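Local coordinates for large ribosomal subunit protein uL10 (Thermotoga maritima, PDB 1ZAV) that is a ribosomal protein that binds rRNA and L7/L12 dimers, and probably forms part of the stalk through which the ribosome meets GTP-bound translation factors, at residues Ser16-Lys21 against Tyr87-Asp92. Residues are numbered along the deposited sequence; the frame is centred on the assembly and turned at random.
Sequences SEIFKK and YVTEGD
With chi1 at 60°, CG of Y87 stands between its backbone N and carbonyl carbon, and chi2 of 78° then turns the ring so that I18 CG2, anti to its own backbone N, meets one face in a CH-pi contact. CG2 is displaced toward the rim, 4.2 Å from the centroid of the Y87 ring and 3.8 Å from its CE1. The other isoleucine branch carries CD1 to 3.9 Å from the Y87 hydroxyl oxygen OH. On the F19 side, CD2 of Y87 sits at the edge of the phenylalanine ring, near its plane, 4.1 Å from F19 CE1. An alanine in place of Y87 would probably open a gap beneath I18 CG2 and leave this edge of F19 without its aromatic neighbour. Past the helix and the strand, K21 continues the contact, slanting across T89 with its CE packed tightly at 3.5 Å from T89 CG2; a water donates to K21 O and, weakly, to T89 O. This structural packing sets the end of helix 5-19 against strand 83-88, which lies between strands 53-58 and 24-28 in the antiparallel sheet; Y87 also touches R54 and R56, and F19 reaches helix 60-69.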
ATOM      1  N   SER A  16      15.856 -26.749  20.430  1.00 50.45           N
ATOM      2  CA  SER A  16      15.179 -25.674  21.148  1.00 51.03           C
ATOM      3  C   SER A  16      15.975 -24.380  21.076  1.00 49.65           C
ATOM      4  O   SER A  16      15.411 -23.299  20.914  1.00 49.59           O
ATOM      5  CB  SER A  16      14.959 -26.054  22.621  1.00 54.22           C
ATOM      6  OG  SER A  16      14.022 -27.112  22.759  1.00 58.07           O
ATOM      7  N   GLU A  17      17.292 -24.492  21.216  1.00 49.50           N
ATOM      8  CA  GLU A  17      18.152 -23.328  21.153  1.00 47.65           C
ATOM      9  C   GLU A  17      18.156 -22.758  19.737  1.00 45.99           C
ATOM     10  O   GLU A  17      18.213 -21.550  19.561  1.00 46.93           O
ATOM     11  CB  GLU A  17      19.572 -23.696  21.598  1.00 51.80           C
ATOM     12  CG  GLU A  17      19.640 -24.105  23.072  1.00 55.21           C
ATOM     13  CD  GLU A  17      21.013 -24.584  23.504  1.00 57.45           C
ATOM     14  OE1 GLU A  17      21.535 -25.543  22.893  1.00 56.01           O
ATOM     15  OE2 GLU A  17      21.569 -24.004  24.464  1.00 58.47           O
ATOM     16  N   ILE A  18      18.099 -23.619  18.729  1.00 45.67           N
ATOM     17  CA  ILE A  18      18.083 -23.121  17.358  1.00 46.20           C
ATOM     18  C   ILE A  18      16.802 -22.321  17.140  1.00 47.78           C
ATOM     19  O   ILE A  18      16.851 -21.180  16.686  1.00 47.14           O
ATOM     20  CB  ILE A  18      18.138 -24.262  16.329  1.00 46.91           C
ATOM     21  CG1 ILE A  18      19.543 -24.867  16.289  1.00 46.43           C
ATOM     22  CG2 ILE A  18      17.774 -23.732  14.940  1.00 48.61           C
ATOM     23  CD1 ILE A  18      19.641 -26.103  15.427  1.00 50.05           C
ATOM     24  N   PHE A  19      15.661 -22.913  17.485  1.00 48.77           N
ATOM     25  CA  PHE A  19      14.374 -22.236  17.314  1.00 51.04           C
ATOM     26  C   PHE A  19      14.276 -20.933  18.100  1.00 52.13           C
ATOM     27  O   PHE A  19      13.413 -20.099  17.821  1.00 52.35           O
ATOM     28  CB  PHE A  19      13.204 -23.156  17.702  1.00 48.63           C
ATOM     29  CG  PHE A  19      13.023 -24.345  16.793  1.00 49.43           C
ATOM     30  CD1 PHE A  19      13.581 -24.363  15.514  1.00 50.70           C
ATOM     31  CD2 PHE A  19      12.274 -25.439  17.206  1.00 47.15           C
ATOM     32  CE1 PHE A  19      13.400 -25.457  14.672  1.00 48.77           C
ATOM     33  CE2 PHE A  19      12.083 -26.538  16.371  1.00 49.78           C
ATOM     34  CZ  PHE A  19      12.648 -26.547  15.098  1.00 48.36           C
ATOM     35  N   LYS A  20      15.147 -20.754  19.088  1.00 53.75           N
ATOM     36  CA  LYS A  20      15.131 -19.527  19.869  1.00 55.52           C
ATOM     37  C   LYS A  20      15.795 -18.379  19.115  1.00 55.38           C
ATOM     38  O   LYS A  20      15.654 -17.219  19.497  1.00 56.31           O
ATOM     39  CB  LYS A  20      15.847 -19.717  21.212  1.00 59.30           C
ATOM     40  CG  LYS A  20      15.054 -20.479  22.261  1.00 62.94           C
ATOM     41  CD  LYS A  20      15.734 -20.385  23.623  1.00 66.61           C
ATOM     42  CE  LYS A  20      15.817 -18.940  24.104  1.00 68.67           C
ATOM     43  NZ  LYS A  20      16.647 -18.801  25.334  1.00 71.22           N
ATOM     44  N   LYS A  21      16.520 -18.689  18.045  1.00 54.07           N
ATOM     45  CA  LYS A  21      17.191 -17.632  17.300  1.00 55.51           C
ATOM     46  C   LYS A  21      16.791 -17.514  15.827  1.00 53.46           C
ATOM     47  O   LYS A  21      17.286 -16.642  15.122  1.00 55.56           O
ATOM     48  CB  LYS A  21      18.709 -17.803  17.385  1.00 58.07           C
ATOM     49  CG  LYS A  21      19.289 -18.853  16.450  1.00 61.68           C
ATOM     50  CD  LYS A  21      20.769 -18.558  16.184  1.00 66.03           C
ATOM     51  CE  LYS A  21      21.338 -19.435  15.077  1.00 67.70           C
ATOM     52  NZ  LYS A  21      22.680 -18.964  14.626  1.00 69.40           N
ATOM     53  N   TYR A  87      14.082 -23.664   8.262  1.00 37.25           N
ATOM     54  CA  TYR A  87      14.330 -22.546   9.152  1.00 37.87           C
ATOM     55  C   TYR A  87      15.508 -21.706   8.723  1.00 37.78           C
ATOM     56  O   TYR A  87      16.411 -22.192   8.035  1.00 39.50           O
ATOM     57  CB  TYR A  87      14.478 -23.027  10.607  1.00 38.84           C
ATOM     58  CG  TYR A  87      15.594 -24.009  10.855  1.00 39.93           C
ATOM     59  CD1 TYR A  87      16.915 -23.585  10.946  1.00 42.89           C
ATOM     60  CD2 TYR A  87      15.321 -25.358  11.039  1.00 42.86           C
ATOM     61  CE1 TYR A  87      17.940 -24.484  11.223  1.00 43.43           C
ATOM     62  CE2 TYR A  87      16.336 -26.267  11.314  1.00 44.00           C
ATOM     63  CZ  TYR A  87      17.641 -25.821  11.408  1.00 44.44           C
ATOM     64  OH  TYR A  87      18.634 -26.719  11.698  1.00 46.45           O
ATOM     65  N   VAL A  88      15.464 -20.432   9.101  1.00 37.89           N
ATOM     66  CA  VAL A  88      16.506 -19.475   8.767  1.00 39.53           C
ATOM     67  C   VAL A  88      17.147 -18.924  10.031  1.00 41.24           C
ATOM     68  O   VAL A  88      16.453 -18.474  10.944  1.00 37.23           O
ATOM     69  CB  VAL A  88      15.936 -18.296   7.941  1.00 40.89           C
ATOM     70  CG1 VAL A  88      17.014 -17.233   7.722  1.00 38.50           C
ATOM     71  CG2 VAL A  88      15.421 -18.810   6.594  1.00 37.41           C
ATOM     72  N   THR A  89      18.475 -18.967  10.084  1.00 41.34           N
ATOM     73  CA  THR A  89      19.191 -18.458  11.243  1.00 43.29           C
ATOM     74  C   THR A  89      19.968 -17.193  10.889  1.00 43.57           C
ATOM     75  O   THR A  89      20.327 -16.412  11.772  1.00 44.06           O
ATOM     76  CB  THR A  89      20.159 -19.525  11.826  1.00 44.51           C
ATOM     77  OG1 THR A  89      20.953 -20.085  10.776  1.00 42.09           O
ATOM     78  CG2 THR A  89      19.375 -20.641  12.504  1.00 45.81           C
ATOM     79  N   GLU A  90      20.229 -16.990   9.600  1.00 41.14           N
ATOM     80  CA  GLU A  90      20.945 -15.803   9.163  1.00 44.17           C
ATOM     81  C   GLU A  90      20.474 -15.356   7.788  1.00 42.70           C
ATOM     82  O   GLU A  90      20.359 -16.172   6.879  1.00 43.72           O
ATOM     83  CB  GLU A  90      22.457 -16.043   9.126  1.00 44.34           C
ATOM     84  CG  GLU A  90      23.221 -14.730   8.999  1.00 50.86           C
ATOM     85  CD  GLU A  90      24.722 -14.898   8.851  1.00 53.88           C
ATOM     86  OE1 GLU A  90      25.427 -13.873   8.938  1.00 55.33           O
ATOM     87  OE2 GLU A  90      25.196 -16.037   8.644  1.00 55.28           O
ATOM     88  N   GLY A  91      20.205 -14.060   7.656  1.00 43.25           N
ATOM     89  CA  GLY A  91      19.730 -13.498   6.401  1.00 44.08           C
ATOM     90  C   GLY A  91      18.231 -13.243   6.468  1.00 44.84           C
ATOM     91  O   GLY A  91      17.542 -13.809   7.318  1.00 45.02           O
ATOM     92  N   ASP A  92      17.717 -12.384   5.589  1.00 46.49           N
ATOM     93  CA  ASP A  92      16.278 -12.108   5.586  1.00 45.92           C
ATOM     94  C   ASP A  92      15.580 -13.406   5.179  1.00 43.64           C
ATOM     95  O   ASP A  92      15.915 -14.002   4.162  1.00 44.09           O
ATOM     96  CB  ASP A  92      15.939 -10.968   4.620  1.00 45.88           C
ATOM     97  CG  ASP A  92      14.481 -10.555   4.713  1.00 46.52           C
ATOM     98  OD1 ASP A  92      13.646 -11.220   4.073  1.00 45.10           O
ATOM     99  OD2 ASP A  92      14.174  -9.588   5.450  1.00 43.59           O
TER
HETATM  100  O   HOH W   1      19.725 -15.319  14.956  1.00 73.25           O